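Local structure of mannose recognizing lectin (Marasmius oreades, 4TKC) at residues Asp88-Leu101 with Tyr104-Val118. The protein binds mannose in separate pockets and probably serves as a carbohydrate-recognising lectin of the bulb-type family. Residues are numbered along the deposited sequence; the frame is centred on the assembly and turned at random.
Sequences DHPYNLVCQNDGNL and YAKGGKAVWHTNTAV. With MAN (alpha-D-mannopyranose), chain D.
Thr114 OG1 is held by two bonds: it accepts from Leu101 N at 3.0 Å and donates to Thr116 OG1. Thr116 OG1 in turn donates to Gly99 O at 2.6 Å, from above the carbonyl plane. Between the two threonines' loop and the sugar stands Asn100. Its OD1 takes the N-H of Thr116 well out of the amide plane, which helps hold the amide with Asn100 ND2 toward the mannose, where it donates to MAN O2 at 3.0 Å, nearly straight (166°). Asn100 ND2 also lies at the edge of the His113 ring, 3.3 Å from His113 CD2, while MAN O6 sits over that ring's face. Asp98 splits its carboxylate: OD1 closes an Asx turn with Asn100 N, and Asp98 OD2 accepts from MAN O2 at 2.6 Å. Tyr104 OH shares a hydrogen bond with MAN O4 at 2.7 Å; Val94 CG2 meets its ring edge at CD2. Paired main-chain bonds between Asn92 and Tyr104 align this antiparallel hairpin. Gln96, Asp98, Asn100, Val102 and Tyr104 spell the QxDxNxVxY motif of bulb-type lectins, and O2 both donates and accepts here, which is consistent with recognition of mannose by its axial O2 hydroxyl.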
ATOM      1  N   ASP A  88       5.038  -1.414  20.865  1.00 18.25           N
ATOM      2  CA  ASP A  88       6.496  -1.392  20.636  1.00 18.83           C
ATOM      3  C   ASP A  88       6.814  -0.926  19.204  1.00 17.44           C
ATOM      4  O   ASP A  88       7.440  -1.670  18.444  1.00 18.61           O
ATOM      5  CB  ASP A  88       7.131  -2.745  20.928  1.00 20.92           C
ATOM      6  CG  ASP A  88       7.237  -3.022  22.414  1.00 29.13           C
ATOM      7  OD1 ASP A  88       7.114  -2.064  23.211  1.00 27.51           O
ATOM      8  OD2 ASP A  88       7.467  -4.191  22.787  1.00 32.91           O
ATOM      9  N   HIS A  89       6.414   0.306  18.895  1.00 16.32           N
ATOM     10  CA  HIS A  89       6.617   0.931  17.578  1.00 17.20           C
ATOM     11  C   HIS A  89       8.102   1.268  17.353  1.00 16.34           C
ATOM     12  O   HIS A  89       8.800   1.625  18.300  1.00 21.12           O
ATOM     13  CB  HIS A  89       5.771   2.203  17.429  1.00 17.34           C
ATOM     14  CG  HIS A  89       4.316   1.947  17.590  1.00 18.76           C
ATOM     15  ND1 HIS A  89       3.558   1.354  16.600  1.00 20.96           N
ATOM     16  CD2 HIS A  89       3.515   2.029  18.675  1.00 23.19           C
ATOM     17  CE1 HIS A  89       2.327   1.165  17.041  1.00 23.25           C
ATOM     18  NE2 HIS A  89       2.265   1.600  18.286  1.00 27.92           N
ATOM     19  N   PRO A  90       8.551   1.215  16.081  1.00 17.40           N
ATOM     20  CA  PRO A  90       7.754   0.883  14.879  1.00 19.67           C
ATOM     21  C   PRO A  90       7.651  -0.616  14.654  1.00 15.20           C
ATOM     22  O   PRO A  90       8.608  -1.378  15.003  1.00 17.41           O
ATOM     23  CB  PRO A  90       8.581   1.481  13.738  1.00 20.07           C
ATOM     24  CG  PRO A  90       9.992   1.389  14.232  1.00 22.64           C
ATOM     25  CD  PRO A  90       9.931   1.606  15.733  1.00 23.49           C
ATOM     26  N   TYR A  91       6.599  -1.073  13.989  1.00 14.32           N
ATOM     27  CA  TYR A  91       6.459  -2.482  13.552  1.00 13.76           C
ATOM     28  C   TYR A  91       6.742  -2.575  12.065  1.00 13.36           C
ATOM     29  O   TYR A  91       6.405  -1.628  11.296  1.00 16.72           O
ATOM     30  CB  TYR A  91       5.027  -2.939  13.842  1.00 15.10           C
ATOM     31  CG  TYR A  91       4.719  -3.151  15.303  1.00 15.45           C
ATOM     32  CD1 TYR A  91       4.258  -2.122  16.099  1.00 16.44           C
ATOM     33  CD2 TYR A  91       4.952  -4.414  15.890  1.00 16.59           C
ATOM     34  CE1 TYR A  91       4.027  -2.282  17.444  1.00 15.34           C
ATOM     35  CE2 TYR A  91       4.737  -4.594  17.236  1.00 17.97           C
ATOM     36  CZ  TYR A  91       4.286  -3.552  18.012  1.00 17.04           C
ATOM     37  OH  TYR A  91       4.082  -3.777  19.341  1.00 17.78           O
ATOM     38  N   ASN A  92       7.325  -3.686  11.622  1.00 15.72           N
ATOM     39  CA  ASN A  92       7.630  -3.882  10.228  1.00 17.57           C
ATOM     40  C   ASN A  92       7.445  -5.323   9.894  1.00 13.72           C
ATOM     41  O   ASN A  92       7.839  -6.190  10.735  1.00 16.09           O
ATOM     42  CB  ASN A  92       9.064  -3.473   9.947  1.00 18.97           C
ATOM     43  CG  ASN A  92       9.234  -1.974   9.901  1.00 15.02           C
ATOM     44  OD1 ASN A  92       8.970  -1.345   8.876  1.00 18.17           O
ATOM     45  ND2 ASN A  92       9.710  -1.410  10.996  1.00 17.23           N
ATOM     46  N   LEU A  93       7.007  -5.648   8.690  1.00 13.84           N
ATOM     47  CA  LEU A  93       6.968  -7.045   8.235  1.00 13.41           C
ATOM     48  C   LEU A  93       8.085  -7.179   7.217  1.00 14.12           C
ATOM     49  O   LEU A  93       8.088  -6.464   6.201  1.00 13.83           O
ATOM     50  CB  LEU A  93       5.600  -7.392   7.594  1.00 15.10           C
ATOM     51  CG  LEU A  93       5.431  -8.741   6.904  1.00 15.15           C
ATOM     52  CD1 LEU A  93       5.209  -9.763   7.998  1.00 16.77           C
ATOM     53  CD2 LEU A  93       4.288  -8.788   5.887  1.00 15.80           C
ATOM     54  N   VAL A  94       9.024  -8.125   7.478  1.00 13.69           N
ATOM     55  CA  VAL A  94      10.191  -8.231   6.636  1.00 13.59           C
ATOM     56  C   VAL A  94      10.269  -9.603   5.946  1.00 14.20           C
ATOM     57  O   VAL A  94      10.209 -10.682   6.609  1.00 16.42           O
ATOM     58  CB  VAL A  94      11.513  -8.003   7.422  1.00 15.51           C
ATOM     59  CG1 VAL A  94      12.701  -8.023   6.488  1.00 16.78           C
ATOM     60  CG2 VAL A  94      11.477  -6.667   8.147  1.00 14.69           C
ATOM     61  N   CYS A  95      10.494  -9.572   4.637  1.00 13.51           N
ATOM     62  CA  CYS A  95      10.643 -10.771   3.793  1.00 16.00           C
ATOM     63  C   CYS A  95      12.152 -10.966   3.633  1.00 17.10           C
ATOM     64  O   CYS A  95      12.799 -10.214   2.870  1.00 15.92           O
ATOM     65  CB  CYS A  95       9.962 -10.542   2.426  1.00 16.51           C
ATOM     66  SG  CYS A  95       9.984 -11.963   1.307  1.00 17.85           S
ATOM     67  N   GLN A  96      12.700 -11.963   4.353  1.00 15.47           N
ATOM     68  CA  GLN A  96      14.169 -12.066   4.484  1.00 16.76           C
ATOM     69  C   GLN A  96      14.786 -13.050   3.472  1.00 14.36           C
ATOM     70  O   GLN A  96      14.099 -13.976   2.985  1.00 16.35           O
ATOM     71  CB  GLN A  96      14.535 -12.514   5.907  1.00 15.73           C
ATOM     72  CG  GLN A  96      14.139 -11.512   6.971  1.00 17.62           C
ATOM     73  CD  GLN A  96      14.476 -11.884   8.400  1.00 18.56           C
ATOM     74  OE1 GLN A  96      14.826 -13.064   8.698  1.00 20.61           O
ATOM     75  NE2 GLN A  96      14.628 -10.904   9.238  1.00 16.14           N
ATOM     76  N   ASN A  97      16.078 -12.835   3.199  1.00 15.66           N
ATOM     77  CA  ASN A  97      16.833 -13.731   2.349  1.00 16.94           C
ATOM     78  C   ASN A  97      16.877 -15.180   2.875  1.00 18.36           C
ATOM     79  O   ASN A  97      16.894 -16.101   2.069  1.00 18.48           O
ATOM     80  CB  ASN A  97      18.284 -13.277   2.197  1.00 16.52           C
ATOM     81  CG  ASN A  97      18.447 -11.992   1.433  1.00 17.85           C
ATOM     82  OD1 ASN A  97      17.567 -11.561   0.674  1.00 21.74           O
ATOM     83  ND2 ASN A  97      19.601 -11.372   1.607  1.00 20.89           N
ATOM     84  N   ASP A  98      16.702 -15.354   4.188  1.00 17.29           N
ATOM     85  CA  ASP A  98      16.765 -16.721   4.737  1.00 17.02           C
ATOM     86  C   ASP A  98      15.466 -17.492   4.539  1.00 18.99           C
ATOM     87  O   ASP A  98      15.435 -18.731   4.835  1.00 20.14           O
ATOM     88  CB  ASP A  98      17.250 -16.745   6.181  1.00 17.43           C
ATOM     89  CG  ASP A  98      16.292 -16.141   7.181  1.00 18.54           C
ATOM     90  OD1 ASP A  98      15.208 -15.611   6.805  1.00 19.04           O
ATOM     91  OD2 ASP A  98      16.724 -16.075   8.372  1.00 20.77           O
ATOM     92  N   GLY A  99      14.433 -16.762   4.039  1.00 16.97           N
ATOM     93  CA  GLY A  99      13.173 -17.405   3.735  1.00 17.56           C
ATOM     94  C   GLY A  99      12.090 -17.107   4.754  1.00 16.26           C
ATOM     95  O   GLY A  99      10.911 -17.446   4.570  1.00 16.90           O
ATOM     96  N   ASN A 100      12.529 -16.579   5.883  1.00 16.59           N
ATOM     97  CA  ASN A 100      11.620 -16.292   6.971  1.00 15.83           C
ATOM     98  C   ASN A 100      10.893 -14.965   6.690  1.00 15.96           C
ATOM     99  O   ASN A 100      11.520 -14.014   6.195  1.00 15.93           O
ATOM    100  CB  ASN A 100      12.370 -16.172   8.297  1.00 16.27           C
ATOM    101  CG  ASN A 100      11.636 -16.815   9.452  1.00 18.72           C
ATOM    102  OD1 ASN A 100      10.516 -17.315   9.306  1.00 18.40           O
ATOM    103  ND2 ASN A 100      12.280 -16.812  10.624  1.00 19.50           N
ATOM    104  N   LEU A 101       9.619 -14.938   7.061  1.00 15.38           N
ATOM    105  CA  LEU A 101       8.803 -13.685   6.959  1.00 15.35           C
ATOM    106  C   LEU A 101       8.521 -13.368   8.431  1.00 17.46           C
ATOM    107  O   LEU A 101       7.934 -14.187   9.169  1.00 15.96           O
ATOM    108  CB  LEU A 101       7.547 -13.979   6.185  1.00 16.75           C
ATOM    109  CG  LEU A 101       6.621 -12.743   6.028  1.00 17.45           C
ATOM    110  CD1 LEU A 101       7.178 -11.748   5.023  1.00 15.69           C
ATOM    111  CD2 LEU A 101       5.232 -13.217   5.636  1.00 17.95           C
ATOM    112  N   TYR A 104       8.668  -7.702  13.046  1.00 15.09           N
ATOM    113  CA  TYR A 104       9.565  -7.120  14.013  1.00 16.18           C
ATOM    114  C   TYR A 104       8.923  -5.938  14.734  1.00 14.87           C
ATOM    115  O   TYR A 104       8.329  -5.039  14.085  1.00 16.41           O
ATOM    116  CB  TYR A 104      10.844  -6.629  13.337  1.00 15.89           C
ATOM    117  CG  TYR A 104      11.817  -7.727  12.931  1.00 16.12           C
ATOM    118  CD1 TYR A 104      12.584  -8.426  13.883  1.00 16.21           C
ATOM    119  CD2 TYR A 104      11.933  -8.104  11.614  1.00 14.93           C
ATOM    120  CE1 TYR A 104      13.441  -9.427  13.495  1.00 16.72           C
ATOM    121  CE2 TYR A 104      12.831  -9.077  11.225  1.00 14.98           C
ATOM    122  CZ  TYR A 104      13.557  -9.755  12.176  1.00 17.61           C
ATOM    123  OH  TYR A 104      14.427 -10.777  11.820  1.00 16.70           O
ATOM    124  N   ALA A 105       9.027  -5.887  16.047  1.00 16.73           N
ATOM    125  CA  ALA A 105       8.753  -4.730  16.867  1.00 19.23           C
ATOM    126  C   ALA A 105      10.044  -3.949  17.055  1.00 17.40           C
ATOM    127  O   ALA A 105      11.072  -4.319  16.478  1.00 17.24           O
ATOM    128  CB  ALA A 105       8.153  -5.131  18.207  1.00 19.09           C
ATOM    129  N   LYS A 106       9.958  -2.840  17.796  1.00 17.91           N
ATOM    130  CA  LYS A 106      11.103  -1.972  18.018  1.00 19.08           C
ATOM    131  C   LYS A 106      12.372  -2.759  18.333  1.00 18.62           C
ATOM    132  O   LYS A 106      12.334  -3.767  19.028  1.00 21.12           O
ATOM    133  CB  LYS A 106      10.820  -0.994  19.166  1.00 21.16           C
ATOM    134  CG  LYS A 106      11.865   0.090  19.353  1.00 30.15           C
ATOM    135  CD  LYS A 106      11.539   0.979  20.547  1.00 38.50           C
ATOM    136  CE  LYS A 106      12.714   1.880  20.910  1.00 52.37           C
ATOM    137  NZ  LYS A 106      12.456   2.709  22.121  1.00 58.26           N
ATOM    138  N   GLY A 107      13.506  -2.315  17.809  1.00 20.80           N
ATOM    139  CA  GLY A 107      14.769  -2.880  18.246  1.00 20.22           C
ATOM    140  C   GLY A 107      15.047  -4.233  17.634  1.00 21.38           C
ATOM    141  O   GLY A 107      15.854  -4.984  18.151  1.00 28.23           O
ATOM    142  N   GLY A 108      14.356  -4.547  16.538  1.00 19.78           N
ATOM    143  CA  GLY A 108      14.544  -5.836  15.877  1.00 22.29           C
ATOM    144  C   GLY A 108      14.075  -7.039  16.680  1.00 16.81           C
ATOM    145  O   GLY A 108      14.529  -8.134  16.432  1.00 19.52           O
ATOM    146  N   LYS A 109      13.040  -6.855  17.499  1.00 20.58           N
ATOM    147  CA  LYS A 109      12.423  -7.932  18.274  1.00 18.30           C
ATOM    148  C   LYS A 109      11.392  -8.685  17.434  1.00 17.53           C
ATOM    149  O   LYS A 109      10.377  -8.087  17.057  1.00 19.12           O
ATOM    150  CB  LYS A 109      11.773  -7.381  19.548  1.00 18.77           C
ATOM    151  CG  LYS A 109      11.021  -8.380  20.423  1.00 22.58           C
ATOM    152  CD  LYS A 109      11.842  -9.588  20.823  1.00 26.47           C
ATOM    153  CE  LYS A 109      10.925 -10.621  21.478  1.00 31.81           C
ATOM    154  NZ  LYS A 109      11.659 -11.850  21.853  1.00 33.11           N
ATOM    155  N   ALA A 110      11.681  -9.956  17.093  1.00 17.11           N
ATOM    156  CA  ALA A 110      10.762 -10.749  16.308  1.00 15.25           C
ATOM    157  C   ALA A 110       9.606 -11.099  17.218  1.00 18.02           C
ATOM    158  O   ALA A 110       9.830 -11.707  18.285  1.00 22.69           O
ATOM    159  CB  ALA A 110      11.444 -12.013  15.743  1.00 18.15           C
ATOM    160  N   VAL A 111       8.383 -10.716  16.830  1.00 16.88           N
ATOM    161  CA  VAL A 111       7.183 -11.076  17.588  1.00 17.44           C
ATOM    162  C   VAL A 111       6.223 -12.039  16.858  1.00 15.71           C
ATOM    163  O   VAL A 111       5.232 -12.506  17.420  1.00 18.40           O
ATOM    164  CB  VAL A 111       6.400  -9.816  18.038  1.00 17.21           C
ATOM    165  CG1 VAL A 111       7.227  -9.025  19.021  1.00 18.03           C
ATOM    166  CG2 VAL A 111       5.995  -8.870  16.880  1.00 18.04           C
ATOM    167  N   TRP A 112       6.554 -12.343  15.615  1.00 16.78           N
ATOM    168  CA  TRP A 112       5.836 -13.323  14.824  1.00 17.17           C
ATOM    169  C   TRP A 112       6.709 -13.692  13.619  1.00 15.93           C
ATOM    170  O   TRP A 112       7.495 -12.884  13.099  1.00 17.89           O
ATOM    171  CB  TRP A 112       4.478 -12.788  14.351  1.00 19.84           C
ATOM    172  CG  TRP A 112       3.662 -13.756  13.549  1.00 18.14           C
ATOM    173  CD1 TRP A 112       2.664 -14.551  14.012  1.00 20.78           C
ATOM    174  CD2 TRP A 112       3.732 -13.996  12.127  1.00 18.07           C
ATOM    175  NE1 TRP A 112       2.149 -15.308  12.997  1.00 21.05           N
ATOM    176  CE2 TRP A 112       2.770 -14.972  11.825  1.00 18.10           C
ATOM    177  CE3 TRP A 112       4.559 -13.533  11.099  1.00 16.61           C
ATOM    178  CZ2 TRP A 112       2.580 -15.456  10.527  1.00 19.30           C
ATOM    179  CZ3 TRP A 112       4.377 -14.012   9.841  1.00 18.73           C
ATOM    180  CH2 TRP A 112       3.374 -14.944   9.551  1.00 19.43           C
ATOM    181  N   HIS A 113       6.650 -14.956  13.235  1.00 16.85           N
ATOM    182  CA  HIS A 113       7.345 -15.376  12.046  1.00 16.31           C
ATOM    183  C   HIS A 113       6.673 -16.584  11.416  1.00 16.40           C
ATOM    184  O   HIS A 113       5.930 -17.358  12.080  1.00 22.01           O
ATOM    185  CB  HIS A 113       8.845 -15.574  12.330  1.00 22.63           C
ATOM    186  CG  HIS A 113       9.184 -16.826  13.081  1.00 31.87           C
ATOM    187  ND1 HIS A 113       8.622 -17.149  14.299  1.00 60.52           N
ATOM    188  CD2 HIS A 113      10.072 -17.812  12.805  1.00 34.61           C
ATOM    189  CE1 HIS A 113       9.136 -18.294  14.727  1.00 62.65           C
ATOM    190  NE2 HIS A 113       9.976 -18.740  13.813  1.00 71.60           N
ATOM    191  N   THR A 114       6.990 -16.785  10.147  1.00 16.62           N
ATOM    192  CA  THR A 114       6.496 -17.945   9.434  1.00 18.68           C
ATOM    193  C   THR A 114       7.218 -19.241   9.844  1.00 18.08           C
ATOM    194  O   THR A 114       6.754 -20.327   9.500  1.00 20.42           O
ATOM    195  CB  THR A 114       6.560 -17.755   7.882  1.00 19.16           C
ATOM    196  OG1 THR A 114       7.847 -17.310   7.489  1.00 16.70           O
ATOM    197  CG2 THR A 114       5.471 -16.769   7.400  1.00 17.72           C
ATOM    198  N   ASN A 115       8.421 -19.109  10.403  1.00 17.56           N
ATOM    199  CA  ASN A 115       9.279 -20.260  10.718  1.00 18.29           C
ATOM    200  C   ASN A 115       9.585 -20.975   9.415  1.00 19.13           C
ATOM    201  O   ASN A 115       9.572 -22.214   9.390  1.00 20.36           O
ATOM    202  CB  ASN A 115       8.654 -21.239  11.745  1.00 20.77           C
ATOM    203  CG  ASN A 115       9.629 -22.354  12.149  1.00 27.33           C
ATOM    204  OD1 ASN A 115      10.814 -22.066  12.305  1.00 29.54           O
ATOM    205  ND2 ASN A 115       9.162 -23.640  12.264  1.00 32.72           N
ATOM    206  N   THR A 116      10.182 -20.252   8.479  1.00 18.09           N
ATOM    207  CA  THR A 116      10.510 -20.770   7.160  1.00 19.03           C
ATOM    208  C   THR A 116      11.888 -20.243   6.736  1.00 18.65           C
ATOM    209  O   THR A 116      12.140 -20.015   5.526  1.00 19.22           O
ATOM    210  CB  THR A 116       9.436 -20.404   6.106  1.00 19.37           C
ATOM    211  OG1 THR A 116       9.324 -18.978   6.012  1.00 18.64           O
ATOM    212  CG2 THR A 116       8.064 -20.975   6.449  1.00 18.99           C
ATOM    213  N   ALA A 117      12.808 -20.180   7.722  1.00 18.86           N
ATOM    214  CA  ALA A 117      14.219 -19.805   7.487  1.00 19.00           C
ATOM    215  C   ALA A 117      15.003 -21.021   6.933  1.00 21.36           C
ATOM    216  O   ALA A 117      15.840 -21.652   7.616  1.00 29.39           O
ATOM    217  CB  ALA A 117      14.866 -19.252   8.755  1.00 23.35           C
ATOM    218  N   VAL A 118      14.722 -21.333   5.675  1.00 24.92           N
ATOM    219  CA  VAL A 118      15.197 -22.535   5.016  1.00 26.05           C
ATOM    220  C   VAL A 118      16.471 -22.334   4.241  1.00 25.87           C
ATOM    221  O   VAL A 118      17.118 -23.306   3.956  1.00 30.82           O
ATOM    222  CB  VAL A 118      14.143 -23.128   4.031  1.00 26.78           C
ATOM    223  CG1 VAL A 118      12.906 -23.592   4.792  1.00 30.88           C
ATOM    224  CG2 VAL A 118      13.777 -22.140   2.924  1.00 27.00           C
TER
HETATM  225  C1  MAN D 203      15.527 -16.764  12.515  1.00 18.99           C
HETATM  226  C2  MAN D 203      15.921 -15.688  11.511  1.00 20.18           C
HETATM  227  C3  MAN D 203      15.842 -14.329  12.199  1.00 18.07           C
HETATM  228  C4  MAN D 203      14.437 -14.113  12.786  1.00 17.41           C
HETATM  229  C5  MAN D 203      14.097 -15.261  13.743  1.00 18.32           C
HETATM  230  C6  MAN D 203      12.667 -15.174  14.215  1.00 18.97           C
HETATM  231  O1  MAN D 203      16.496 -16.859  13.539  1.00 22.40           O
HETATM  232  O2  MAN D 203      15.060 -15.791  10.411  1.00 16.87           O
HETATM  233  O3  MAN D 203      16.115 -13.334  11.238  1.00 17.98           O
HETATM  234  O4  MAN D 203      14.397 -12.865  13.459  1.00 17.45           O
HETATM  235  O5  MAN D 203      14.278 -16.526  13.106  1.00 18.61           O
HETATM  236  O6  MAN D 203      12.437 -16.127  15.230  1.00 24.91           O
HETATM  237  O   HOH W   1      10.216  -2.944  13.447  1.00 16.08           O